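Long-range contact in N-acetylmuramoyl-L-alanine amidase (PDB 7AGM), which probably cleaves, with the help of a zinc ion, the amide bond between N-acetylmuramic acid and L-alanine in mycobacterial peptidoglycan: residues A7-G19 with R91-S105. Sequence-based numbering, arbitrary orientation.
With ZN (zinc ion), chain C.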
loop_
_atom_site.group_PDB
_atom_site.type_symbol
_atom_site.label_atom_id
_atom_site.label_comp_id
_atom_site.label_asym_id
_atom_site.label_seq_id
_atom_site.Cartn_x
_atom_site.Cartn_y
_atom_site.Cartn_z
ATOM N N ALA A 7 3.595 18.478 9.720
ATOM C CA ALA A 7 2.655 19.226 8.898
ATOM C C ALA A 7 3.385 19.810 7.697
ATOM O O ALA A 7 4.545 20.221 7.791
ATOM C CB ALA A 7 1.992 20.334 9.715
ATOM N N GLY A 8 2.729 19.785 6.546
ATOM C CA GLY A 8 3.326 20.246 5.315
ATOM C C GLY A 8 4.078 19.186 4.535
ATOM O O GLY A 8 4.312 19.373 3.336
ATOM N N MET A 9 4.476 18.084 5.177
ATOM C CA MET A 9 5.108 17.004 4.437
ATOM C C MET A 9 4.097 16.355 3.498
ATOM O O MET A 9 2.882 16.515 3.650
ATOM C CB MET A 9 5.744 15.998 5.401
ATOM C CG MET A 9 6.883 16.628 6.221
ATOM S SD MET A 9 7.670 15.493 7.385
ATOM C CE MET A 9 8.870 14.664 6.350
ATOM N N ILE A 10 4.611 15.636 2.500
ATOM C CA ILE A 10 3.818 15.176 1.362
ATOM C C ILE A 10 3.782 13.655 1.340
ATOM O O ILE A 10 4.833 13.004 1.324
ATOM C CB ILE A 10 4.385 15.712 0.036
ATOM C CG1 ILE A 10 4.497 17.238 0.073
ATOM C CG2 ILE A 10 3.545 15.239 -1.123
ATOM C CD1 ILE A 10 5.422 17.778 -0.982
ATOM N N VAL A 11 2.575 13.091 1.303
ATOM C CA VAL A 11 2.370 11.650 1.213
ATOM C C VAL A 11 1.549 11.351 -0.034
ATOM O O VAL A 11 0.469 11.929 -0.230
ATOM C CB VAL A 11 1.651 11.104 2.463
ATOM C CG1 VAL A 11 1.348 9.610 2.310
ATOM C CG2 VAL A 11 2.470 11.386 3.725
ATOM N N PHE A 12 2.049 10.444 -0.871
ATOM C CA PHE A 12 1.290 9.930 -2.006
ATOM C C PHE A 12 0.649 8.606 -1.610
ATOM O O PHE A 12 1.342 7.688 -1.145
ATOM C CB PHE A 12 2.198 9.733 -3.221
ATOM C CG PHE A 12 1.458 9.334 -4.470
ATOM C CD1 PHE A 12 0.820 10.295 -5.255
ATOM C CD2 PHE A 12 1.397 8.004 -4.873
ATOM C CE1 PHE A 12 0.137 9.929 -6.414
ATOM C CE2 PHE A 12 0.726 7.641 -6.028
ATOM C CZ PHE A 12 0.089 8.608 -6.803
ATOM N N LEU A 13 -0.676 8.516 -1.779
ATOM C CA LEU A 13 -1.461 7.350 -1.392
ATOM C C LEU A 13 -1.953 6.632 -2.638
ATOM O O LEU A 13 -2.513 7.260 -3.542
ATOM C CB LEU A 13 -2.656 7.769 -0.531
ATOM C CG LEU A 13 -2.299 8.396 0.818
ATOM C CD1 LEU A 13 -3.544 9.007 1.460
ATOM C CD2 LEU A 13 -1.650 7.360 1.743
ATOM N N ASP A 14 -1.760 5.314 -2.675
ATOM C CA ASP A 14 -2.117 4.490 -3.830
ATOM C C ASP A 14 -3.026 3.344 -3.408
ATOM O O ASP A 14 -2.553 2.266 -3.017
ATOM C CB ASP A 14 -0.862 3.965 -4.528
ATOM C CG ASP A 14 -1.178 2.929 -5.589
ATOM O OD1 ASP A 14 -2.196 3.094 -6.297
ATOM O OD2 ASP A 14 -0.402 1.954 -5.716
ATOM N N PRO A 15 -4.342 3.529 -3.495
ATOM C CA PRO A 15 -5.255 2.396 -3.263
ATOM C C PRO A 15 -5.185 1.433 -4.438
ATOM O O PRO A 15 -5.509 1.791 -5.575
ATOM C CB PRO A 15 -6.632 3.059 -3.138
ATOM C CG PRO A 15 -6.503 4.382 -3.838
ATOM C CD PRO A 15 -5.043 4.783 -3.827
ATOM N N GLY A 16 -4.721 0.216 -4.158
ATOM C CA GLY A 16 -4.417 -0.720 -5.228
ATOM C C GLY A 16 -5.626 -1.032 -6.095
ATOM O O GLY A 16 -6.770 -1.077 -5.622
ATOM N N HIS A 17 -5.354 -1.226 -7.390
ATOM C CA HIS A 17 -6.283 -1.722 -8.403
ATOM C C HIS A 17 -7.284 -0.659 -8.833
ATOM O O HIS A 17 -7.186 0.487 -8.389
ATOM C CB HIS A 17 -6.924 -3.044 -7.966
ATOM C CG HIS A 17 -5.914 -4.038 -7.495
ATOM N ND1 HIS A 17 -5.160 -4.798 -8.362
ATOM C CD2 HIS A 17 -5.489 -4.353 -6.248
ATOM C CE1 HIS A 17 -4.329 -5.557 -7.668
ATOM N NE2 HIS A 17 -4.500 -5.298 -6.384
ATOM N N ASN A 18 -8.216 -1.016 -9.720
ATOM C CA ASN A 18 -9.195 -0.084 -10.264
ATOM C C ASN A 18 -10.597 -0.536 -9.891
ATOM O O ASN A 18 -10.851 -1.728 -9.701
ATOM C CB ASN A 18 -9.181 -0.051 -11.801
ATOM C CG ASN A 18 -7.802 0.135 -12.390
ATOM O OD1 ASN A 18 -6.975 0.886 -11.873
ATOM N ND2 ASN A 18 -7.558 -0.538 -13.509
ATOM N N GLY A 19 -11.521 0.427 -9.845
ATOM C CA GLY A 19 -12.920 0.100 -9.635
ATOM C C GLY A 19 -13.589 -0.539 -10.833
ATOM O O GLY A 19 -14.663 -1.130 -10.689
ATOM N N ARG A 91 1.371 4.722 -11.836
ATOM C CA ARG A 91 1.236 5.055 -10.419
ATOM C C ARG A 91 2.583 5.418 -9.797
ATOM O O ARG A 91 2.666 6.331 -8.960
ATOM C CB ARG A 91 0.552 3.910 -9.669
ATOM C CG ARG A 91 -0.882 3.655 -10.138
ATOM C CD ARG A 91 -1.464 2.415 -9.507
ATOM N NE ARG A 91 -2.791 2.134 -10.061
ATOM C CZ ARG A 91 -3.905 1.939 -9.353
ATOM N NH1 ARG A 91 -3.883 1.969 -8.024
ATOM N NH2 ARG A 91 -5.050 1.692 -9.983
ATOM N N ALA A 92 3.658 4.732 -10.197
ATOM C CA ALA A 92 4.985 5.140 -9.737
ATOM C C ALA A 92 5.378 6.501 -10.303
ATOM O O ALA A 92 5.926 7.343 -9.580
ATOM C CB ALA A 92 6.041 4.081 -10.071
ATOM N N ALA A 93 5.073 6.751 -11.581
ATOM C CA ALA A 93 5.394 8.047 -12.181
ATOM C C ALA A 93 4.640 9.188 -11.500
ATOM O O ALA A 93 5.210 10.258 -11.254
ATOM C CB ALA A 93 5.100 8.023 -13.681
ATOM N N MET A 94 3.363 8.972 -11.174
ATOM C CA MET A 94 2.598 9.982 -10.443
ATOM C C MET A 94 3.226 10.267 -9.088
ATOM O O MET A 94 3.358 11.428 -8.688
ATOM C CB MET A 94 1.163 9.505 -10.252
ATOM C CG MET A 94 0.359 9.424 -11.528
ATOM S SD MET A 94 -1.233 8.617 -11.206
ATOM C CE MET A 94 -2.096 9.919 -10.319
ATOM N N ALA A 95 3.645 9.219 -8.375
ATOM C CA ALA A 95 4.304 9.423 -7.092
ATOM C C ALA A 95 5.592 10.213 -7.265
ATOM O O ALA A 95 5.837 11.192 -6.553
ATOM C CB ALA A 95 4.604 8.075 -6.436
ATOM N N ASN A 96 6.413 9.820 -8.241
ATOM C CA ASN A 96 7.707 10.472 -8.429
ATOM C C ASN A 96 7.550 11.937 -8.826
ATOM O O ASN A 96 8.352 12.786 -8.411
ATOM C CB ASN A 96 8.543 9.716 -9.466
ATOM C CG ASN A 96 9.067 8.388 -8.937
ATOM O OD1 ASN A 96 9.300 8.236 -7.737
ATOM N ND2 ASN A 96 9.256 7.421 -9.831
ATOM N N SER A 97 6.526 12.258 -9.630
ATOM C CA SER A 97 6.296 13.648 -10.035
ATOM C C SER A 97 6.045 14.554 -8.841
ATOM O O SER A 97 6.278 15.770 -8.918
ATOM C CB SER A 97 5.084 13.735 -10.971
ATOM O OG SER A 97 5.296 13.014 -12.166
ATOM N N LEU A 98 5.571 13.992 -7.740
ATOM C CA LEU A 98 5.263 14.768 -6.556
ATOM C C LEU A 98 6.458 14.917 -5.624
ATOM O O LEU A 98 6.395 15.730 -4.697
ATOM C CB LEU A 98 4.083 14.114 -5.832
ATOM C CG LEU A 98 3.400 14.857 -4.701
ATOM C CD1 LEU A 98 2.929 16.240 -5.159
ATOM C CD2 LEU A 98 2.222 14.028 -4.203
ATOM N N ARG A 99 7.546 14.180 -5.865
ATOM C CA ARG A 99 8.731 14.159 -5.010
ATOM C C ARG A 99 8.309 14.099 -3.536
ATOM O O ARG A 99 8.702 14.956 -2.738
ATOM C CB ARG A 99 9.638 15.356 -5.279
ATOM C CG ARG A 99 9.860 15.651 -6.764
ATOM C CD ARG A 99 10.876 16.761 -6.964
ATOM N NE ARG A 99 12.185 16.298 -6.526
ATOM C CZ ARG A 99 13.101 15.756 -7.323
ATOM N NH1 ARG A 99 12.878 15.639 -8.626
ATOM N NH2 ARG A 99 14.248 15.337 -6.815
ATOM N N PRO A 100 7.507 13.112 -3.154
ATOM C CA PRO A 100 6.924 13.102 -1.812
ATOM C C PRO A 100 7.929 12.662 -0.759
ATOM O O PRO A 100 8.995 12.111 -1.052
ATOM C CB PRO A 100 5.810 12.057 -1.941
ATOM C CG PRO A 100 6.337 11.102 -2.946
ATOM C CD PRO A 100 7.142 11.910 -3.923
ATOM N N HIS A 101 7.547 12.899 0.498
ATOM C CA HIS A 101 8.313 12.377 1.620
ATOM C C HIS A 101 8.001 10.917 1.919
ATOM O O HIS A 101 8.829 10.229 2.526
ATOM C CB HIS A 101 8.071 13.240 2.856
ATOM C CG HIS A 101 8.469 14.661 2.656
ATOM N ND1 HIS A 101 7.573 15.643 2.295
ATOM C CD2 HIS A 101 9.686 15.252 2.696
ATOM C CE1 HIS A 101 8.218 16.790 2.159
ATOM N NE2 HIS A 101 9.500 16.580 2.399
ATOM N N ALA A 102 6.821 10.438 1.534
ATOM C CA ALA A 102 6.459 9.046 1.751
ATOM C C ALA A 102 5.419 8.648 0.721
ATOM O O ALA A 102 4.560 9.454 0.352
ATOM C CB ALA A 102 5.882 8.821 3.156
ATOM N N ILE A 103 5.506 7.400 0.269
ATOM C CA ILE A 103 4.537 6.792 -0.633
ATOM C C ILE A 103 4.024 5.525 0.029
ATOM O O ILE A 103 4.819 4.699 0.487
ATOM C CB ILE A 103 5.186 6.452 -1.986
ATOM C CG1 ILE A 103 5.789 7.711 -2.623
ATOM C CG2 ILE A 103 4.194 5.737 -2.892
ATOM C CD1 ILE A 103 6.843 7.400 -3.727
ATOM N N VAL A 104 2.706 5.359 0.082
ATOM C CA VAL A 104 2.121 4.124 0.606
ATOM C C VAL A 104 1.110 3.594 -0.398
ATOM O O VAL A 104 0.144 4.290 -0.735
ATOM C CB VAL A 104 1.466 4.301 1.990
ATOM C CG1 VAL A 104 0.919 2.962 2.491
ATOM C CG2 VAL A 104 2.453 4.888 2.986
ATOM N N SER A 105 1.311 2.354 -0.846
ATOM C CA SER A 105 0.331 1.642 -1.648
ATOM C C SER A 105 -0.386 0.659 -0.736
ATOM O O SER A 105 0.251 -0.013 0.079
ATOM C CB SER A 105 1.026 0.914 -2.797
ATOM O OG SER A 105 0.096 0.192 -3.581
HETATM ZN ZN ZN C . -3.402 -5.909 -4.688
HETATM O O HOH W 1 -3.661 -7.844 -5.576
HETATM O O HOH W 2 -1.668 -6.530 -5.942
HETATM O O HOH W 3 -2.726 -7.413 -3.428
#
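Phe12 lies against helix 91-98 with one ring face: Ala95 CA sits 3.8 Å above the ring plane, over its centre, and Ala95 CB makes a CH-pi contact with that face. Leu98 CD2 and Ile103 CG2 close in at the ring edge. With CG anti to the backbone N (chi1 -174°), the ring is carried off the sheet into this tight core. Strands 10-15 and 102-105 pair in parallel inside the sheet, with strand 73-76 beyond strand 10-15; Val104 N to Phe12 O, 3.0 Å, has an N-H...O angle of 165°. The more solvent-exposed side is the start of strand 10-15, where Ile10, Leu98 and His101 are partly exposed, whereas Phe12 and Asp14 are buried. There Ile10 CG2 touches Leu98 CD2 at 3.6 Å, His101 ND1 accepts a hydrogen bond from Ile10 N, which lies in the ring plane (3.0 Å), and Met9 CE rests off-centre over the imidazole.

At the other strand end, the extended Arg91 chain brings its guanidinium to Asp14: NH1 meets the syn lone pair of OD1 at 2.7 Å, with the two planes 65° apart. Asp14 OD2 takes a hydrogen bond from Ser105 OG from above the carboxylate plane, and Ser77 adds a bond to OD1. His17, Glu52 and His107 bind zinc. Paired with Asp14, the guanidinium also hydrogen-bonds through NH1 to Pro15 O and through NH2 to His17 O (2.9 Å), consistent with holding the backbone that carries the zinc ligand His17.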